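Local atomic coordinates of Nab2p (Saccharomyces cerevisiae YJM1574, PDB entry 5L2L), a protein that binds the poly(A) tails of mRNAs and pre-mRNAs, protecting them from degradation by the exosome and helping to control tail length and nuclear export. Residues L6-F11 / Y62-H67. Sequence-based numbering, arbitrary orientation.
Sequences LEQCKF and YCLFRH. With ZN (zinc ion), chain U; ZN (zinc ion), chain S; nucleotides of chain G.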
ATOM      1  N   LEU F   6      -8.111  -4.182  21.763  1.00 21.67           N
ATOM      2  CA  LEU F   6      -8.734  -2.860  21.751  1.00 21.01           C
ATOM      3  C   LEU F   6      -7.750  -1.737  21.400  1.00 20.49           C
ATOM      4  O   LEU F   6      -8.184  -0.636  21.058  1.00 21.34           O
ATOM      5  CB  LEU F   6      -9.377  -2.572  23.111  1.00 22.18           C
ATOM      6  CG  LEU F   6     -10.645  -3.348  23.461  1.00 22.61           C
ATOM      7  CD1 LEU F   6     -11.024  -3.142  24.909  1.00 24.18           C
ATOM      8  CD2 LEU F   6     -11.814  -2.961  22.569  1.00 23.13           C
ATOM      9  N   GLU F   7      -6.447  -1.980  21.472  1.00 20.47           N
ATOM     10  CA  GLU F   7      -5.488  -0.941  21.121  1.00 21.94           C
ATOM     11  C   GLU F   7      -5.679  -0.491  19.675  1.00 20.03           C
ATOM     12  O   GLU F   7      -5.985  -1.295  18.788  1.00 19.93           O
ATOM     13  CB  GLU F   7      -4.065  -1.444  21.322  1.00 25.89           C
ATOM     14  CG  GLU F   7      -3.684  -1.579  22.771  1.00 33.54           C
ATOM     15  CD  GLU F   7      -2.199  -1.373  22.991  1.00 41.99           C
ATOM     16  OE1 GLU F   7      -1.405  -2.201  22.489  1.00 43.41           O
ATOM     17  OE2 GLU F   7      -1.828  -0.367  23.642  1.00 46.97           O
ATOM     18  N   GLN F   8      -5.491   0.808  19.449  1.00 19.28           N
ATOM     19  CA  GLN F   8      -5.736   1.414  18.143  1.00 18.86           C
ATOM     20  C   GLN F   8      -4.598   1.157  17.151  1.00 18.26           C
ATOM     21  O   GLN F   8      -3.434   1.429  17.451  1.00 19.13           O
ATOM     22  CB  GLN F   8      -5.910   2.927  18.310  1.00 18.88           C
ATOM     23  CG  GLN F   8      -6.599   3.582  17.141  1.00 19.55           C
ATOM     24  CD  GLN F   8      -8.074   3.221  17.099  1.00 21.63           C
ATOM     25  OE1 GLN F   8      -8.677   2.920  18.133  1.00 23.94           O
ATOM     26  NE2 GLN F   8      -8.648   3.213  15.921  1.00 22.79           N
ATOM     27  N   CYS F   9      -4.943   0.673  15.947  1.00 16.60           N
ATOM     28  CA  CYS F   9      -3.962   0.571  14.861  1.00 16.96           C
ATOM     29  C   CYS F   9      -3.523   1.956  14.407  1.00 17.24           C
ATOM     30  O   CYS F   9      -4.361   2.784  14.050  1.00 18.18           O
ATOM     31  CB  CYS F   9      -4.547  -0.171  13.661  1.00 19.50           C
ATOM     32  SG  CYS F   9      -3.314  -0.377  12.321  1.00 19.38           S
ATOM     33  N   LYS F  10      -2.202   2.199  14.375  1.00 17.67           N
ATOM     34  CA  LYS F  10      -1.714   3.529  14.013  1.00 19.16           C
ATOM     35  C   LYS F  10      -1.836   3.843  12.525  1.00 18.12           C
ATOM     36  O   LYS F  10      -1.690   5.018  12.158  1.00 20.36           O
ATOM     37  CB  LYS F  10      -0.256   3.717  14.462  1.00 21.01           C
ATOM     38  CG  LYS F  10       0.769   2.835  13.747  1.00 22.85           C
ATOM     39  CD  LYS F  10       2.194   2.984  14.316  1.00 25.44           C
ATOM     40  CE  LYS F  10       2.791   4.298  13.896  1.00 26.17           C
ATOM     41  NZ  LYS F  10       4.180   4.566  14.431  1.00 25.83           N
ATOM     42  N   PHE F  11      -2.125   2.846  11.670  1.00 17.89           N
ATOM     43  CA  PHE F  11      -2.228   3.040  10.228  1.00 17.79           C
ATOM     44  C   PHE F  11      -3.664   3.209   9.733  1.00 18.22           C
ATOM     45  O   PHE F  11      -3.861   3.612   8.583  1.00 20.21           O
ATOM     46  CB  PHE F  11      -1.546   1.867   9.506  1.00 19.64           C
ATOM     47  CG  PHE F  11      -0.109   1.686   9.925  1.00 19.15           C
ATOM     48  CD1 PHE F  11       0.845   2.636   9.584  1.00 19.32           C
ATOM     49  CD2 PHE F  11       0.276   0.617  10.715  1.00 20.54           C
ATOM     50  CE1 PHE F  11       2.167   2.504  10.018  1.00 20.21           C
ATOM     51  CE2 PHE F  11       1.587   0.479  11.137  1.00 20.92           C
ATOM     52  CZ  PHE F  11       2.532   1.422  10.789  1.00 20.02           C
ATOM     53  N   TYR F  62      -7.374  15.926  13.492  1.00 18.24           N
ATOM     54  CA  TYR F  62      -7.819  14.538  13.614  1.00 17.22           C
ATOM     55  C   TYR F  62      -6.755  13.597  14.183  1.00 17.43           C
ATOM     56  O   TYR F  62      -7.017  12.388  14.309  1.00 19.72           O
ATOM     57  CB  TYR F  62      -8.281  14.023  12.238  1.00 18.21           C
ATOM     58  CG  TYR F  62      -9.381  14.859  11.611  1.00 18.10           C
ATOM     59  CD1 TYR F  62     -10.495  15.234  12.343  1.00 19.64           C
ATOM     60  CD2 TYR F  62      -9.294  15.275  10.295  1.00 17.47           C
ATOM     61  CE1 TYR F  62     -11.505  16.001  11.779  1.00 19.30           C
ATOM     62  CE2 TYR F  62     -10.297  16.030   9.708  1.00 18.11           C
ATOM     63  CZ  TYR F  62     -11.407  16.392  10.450  1.00 19.70           C
ATOM     64  OH  TYR F  62     -12.403  17.171   9.874  1.00 22.09           O
ATOM     65  N   CYS F  63      -5.573  14.111  14.538  1.00 18.00           N
ATOM     66  CA  CYS F  63      -4.477  13.268  15.021  1.00 16.73           C
ATOM     67  C   CYS F  63      -4.845  12.523  16.305  1.00 17.79           C
ATOM     68  O   CYS F  63      -5.290  13.131  17.286  1.00 18.23           O
ATOM     69  CB  CYS F  63      -3.230  14.138  15.246  1.00 16.87           C
ATOM     70  SG  CYS F  63      -1.711  13.226  15.647  1.00 17.88           S
ATOM     71  N   LEU F  64      -4.601  11.201  16.308  1.00 16.77           N
ATOM     72  CA  LEU F  64      -4.892  10.335  17.446  1.00 17.15           C
ATOM     73  C   LEU F  64      -3.683  10.041  18.341  1.00 17.70           C
ATOM     74  O   LEU F  64      -3.837   9.321  19.338  1.00 19.10           O
ATOM     75  CB  LEU F  64      -5.484   9.002  16.951  1.00 17.39           C
ATOM     76  CG  LEU F  64      -6.804   9.084  16.186  1.00 18.92           C
ATOM     77  CD1 LEU F  64      -7.245   7.717  15.627  1.00 20.00           C
ATOM     78  CD2 LEU F  64      -7.906   9.655  17.074  1.00 19.60           C
ATOM     79  N   PHE F  65      -2.492  10.552  18.018  1.00 17.07           N
ATOM     80  CA  PHE F  65      -1.289  10.294  18.815  1.00 18.30           C
ATOM     81  C   PHE F  65      -1.275  11.176  20.082  1.00 19.69           C
ATOM     82  O   PHE F  65      -2.071  12.111  20.227  1.00 20.01           O
ATOM     83  CB  PHE F  65      -0.020  10.524  17.959  1.00 17.76           C
ATOM     84  CG  PHE F  65       0.175   9.494  16.850  1.00 17.09           C
ATOM     85  CD1 PHE F  65       0.880   8.308  17.090  1.00 18.63           C
ATOM     86  CD2 PHE F  65      -0.318   9.724  15.569  1.00 18.52           C
ATOM     87  CE1 PHE F  65       1.050   7.358  16.086  1.00 18.11           C
ATOM     88  CE2 PHE F  65      -0.135   8.778  14.553  1.00 18.63           C
ATOM     89  CZ  PHE F  65       0.549   7.587  14.819  1.00 17.25           C
ATOM     90  N   ARG F  66      -0.370  10.857  21.029  1.00 19.06           N
ATOM     91  CA  ARG F  66      -0.271  11.620  22.282  1.00 20.03           C
ATOM     92  C   ARG F  66       0.481  12.933  22.086  1.00 19.21           C
ATOM     93  O   ARG F  66       1.545  12.970  21.466  1.00 20.24           O
ATOM     94  CB  ARG F  66       0.440  10.820  23.379  1.00 22.50           C
ATOM     95  CG  ARG F  66      -0.316   9.624  23.939  1.00 30.28           C
ATOM     96  CD  ARG F  66       0.354   9.104  25.235  1.00 35.73           C
ATOM     97  NE  ARG F  66       1.719   8.637  24.977  1.00 39.98           N
ATOM     98  CZ  ARG F  66       2.118   7.372  25.022  1.00 43.62           C
ATOM     99  NH1 ARG F  66       1.271   6.401  25.341  1.00 43.15           N
ATOM    100  NH2 ARG F  66       3.380   7.070  24.751  1.00 48.10           N
ATOM    101  N   HIS F  67      -0.052  14.013  22.663  1.00 20.29           N
ATOM    102  CA  HIS F  67       0.597  15.321  22.563  1.00 20.68           C
ATOM    103  C   HIS F  67       0.930  15.893  23.936  1.00 23.76           C
ATOM    104  O   HIS F  67       0.253  15.587  24.925  1.00 26.40           O
ATOM    105  CB  HIS F  67      -0.290  16.325  21.814  1.00 20.82           C
ATOM    106  CG  HIS F  67      -0.650  15.880  20.431  1.00 19.47           C
ATOM    107  ND1 HIS F  67      -1.815  15.198  20.153  1.00 19.42           N
ATOM    108  CD2 HIS F  67       0.027  15.959  19.258  1.00 18.67           C
ATOM    109  CE1 HIS F  67      -1.847  14.892  18.868  1.00 19.03           C
ATOM    110  NE2 HIS F  67      -0.744  15.336  18.302  1.00 18.21           N
TER
HETATM  111 ZN    ZN U 503      -0.239  14.910  16.307  1.00 17.09          ZN
HETATM  112 ZN    ZN S 501      -3.839  -2.466  11.376  1.00 17.11          ZN
ATOM    113  P     A G   5       5.643   5.178   9.401  1.00 20.39           P
ATOM    114  OP1   A G   5       6.933   5.817   9.727  1.00 20.85           O
ATOM    115  OP2   A G   5       4.919   4.457  10.466  1.00 20.66           O
ATOM    116  O5'   A G   5       4.740   6.363   8.840  1.00 19.58           O
ATOM    117  C5'   A G   5       3.463   6.112   8.244  1.00 19.17           C
ATOM    118  C4'   A G   5       2.518   7.274   8.456  1.00 19.63           C
ATOM    119  O4'   A G   5       2.119   7.339   9.863  1.00 19.45           O
ATOM    120  C3'   A G   5       3.087   8.645   8.123  1.00 20.73           C
ATOM    121  O3'   A G   5       2.029   9.478   7.659  1.00 21.02           O
ATOM    122  C2'   A G   5       3.596   9.126   9.482  1.00 19.34           C
ATOM    123  O2'   A G   5       3.749  10.527   9.621  1.00 19.30           O
ATOM    124  C1'   A G   5       2.529   8.574  10.426  1.00 18.77           C
ATOM    125  N9    A G   5       3.045   8.332  11.785  1.00 17.83           N
ATOM    126  C8    A G   5       3.697   7.222  12.240  1.00 18.54           C
ATOM    127  N7    A G   5       4.087   7.284  13.494  1.00 17.00           N
ATOM    128  C5    A G   5       3.673   8.552  13.900  1.00 15.81           C
ATOM    129  C6    A G   5       3.769   9.244  15.120  1.00 18.33           C
ATOM    130  N6    A G   5       4.356   8.728  16.204  1.00 19.32           N
ATOM    131  N1    A G   5       3.267  10.501  15.187  1.00 17.22           N
ATOM    132  C2    A G   5       2.667  11.001  14.097  1.00 18.04           C
ATOM    133  N3    A G   5       2.495  10.433  12.898  1.00 17.89           N
ATOM    134  C4    A G   5       3.030   9.204  12.854  1.00 17.56           C
ATOM    135  P     A G   4       8.439   0.583  11.101  1.00 38.59           P
ATOM    136  OP1   A G   4       9.075   1.752  11.749  1.00 40.55           O
ATOM    137  OP2   A G   4       7.605  -0.375  11.868  1.00 40.68           O
ATOM    138  O5'   A G   4       7.465   1.101   9.946  1.00 33.27           O
ATOM    139  C5'   A G   4       7.951   1.923   8.916  1.00 29.20           C
ATOM    140  C4'   A G   4       6.959   2.072   7.802  1.00 23.04           C
ATOM    141  O4'   A G   4       6.506   0.771   7.348  1.00 21.67           O
ATOM    142  C3'   A G   4       5.674   2.822   8.116  1.00 20.29           C
ATOM    143  O3'   A G   4       5.864   4.234   8.111  1.00 21.37           O
ATOM    144  C2'   A G   4       4.771   2.353   6.977  1.00 19.62           C
ATOM    145  O2'   A G   4       5.096   3.057   5.779  1.00 20.97           O
ATOM    146  C1'   A G   4       5.190   0.883   6.837  1.00 19.92           C
ATOM    147  N9    A G   4       4.295  -0.018   7.594  1.00 18.23           N
ATOM    148  C8    A G   4       4.564  -0.732   8.739  1.00 18.37           C
ATOM    149  N7    A G   4       3.549  -1.461   9.170  1.00 17.28           N
ATOM    150  C5    A G   4       2.532  -1.191   8.258  1.00 17.21           C
ATOM    151  C6    A G   4       1.198  -1.624   8.155  1.00 16.58           C
ATOM    152  N6    A G   4       0.610  -2.447   9.013  1.00 18.04           N
ATOM    153  N1    A G   4       0.456  -1.173   7.109  1.00 17.71           N
ATOM    154  C2    A G   4       1.032  -0.332   6.230  1.00 17.37           C
ATOM    155  N3    A G   4       2.274   0.163   6.233  1.00 16.90           N
ATOM    156  C4    A G   4       2.985  -0.319   7.274  1.00 17.87           C
TER
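K10 CB meets the F65 ring obliquely, 4.0 Å from CZ, and beside this pair Q8 CG lies 4.5 Å from L64 CD1. Both are loose apolar contacts, the first aliphatic on aromatic; Q8, placed where fingers 5 and 7 approach, spends its amide oxygen on H46 of finger 6.

The stacking is between phenylalanines and adenines, flat ring against flat base. F65 lies under the base of adenine 5 of chain G, whose C6 is 3.4 Å above the ring plane, offset toward its rim. F11 likewise stacks on adenine 4, while K10 CG sits over the centre of its opposite face. An alanine in place of F65 would probably leave the adenine 5 base without its stacking platform and K10 CB without its neighbour in finger 7.

The polar bond to adenine 5 comes from K10, a residue long enough to pack its methylenes and still reach the base: the bend at chi3 (-74°) turns the ammonium toward it, and NZ donates to N7 at 2.9 Å while also pairing with E50. K10 N and Q8 O hold another adenine.

Zinc fixes both loops. C9 SG binds one ion and accepts a hydrogen bond from F11 N at 3.5 Å; C63 SG and H67 NE2 bind the other, each site being completed within its own CCCH finger.

One adenine thus bridges two fingers, stacked on finger 7 and held by finger 5 at N7, an acceptor that guanine also has.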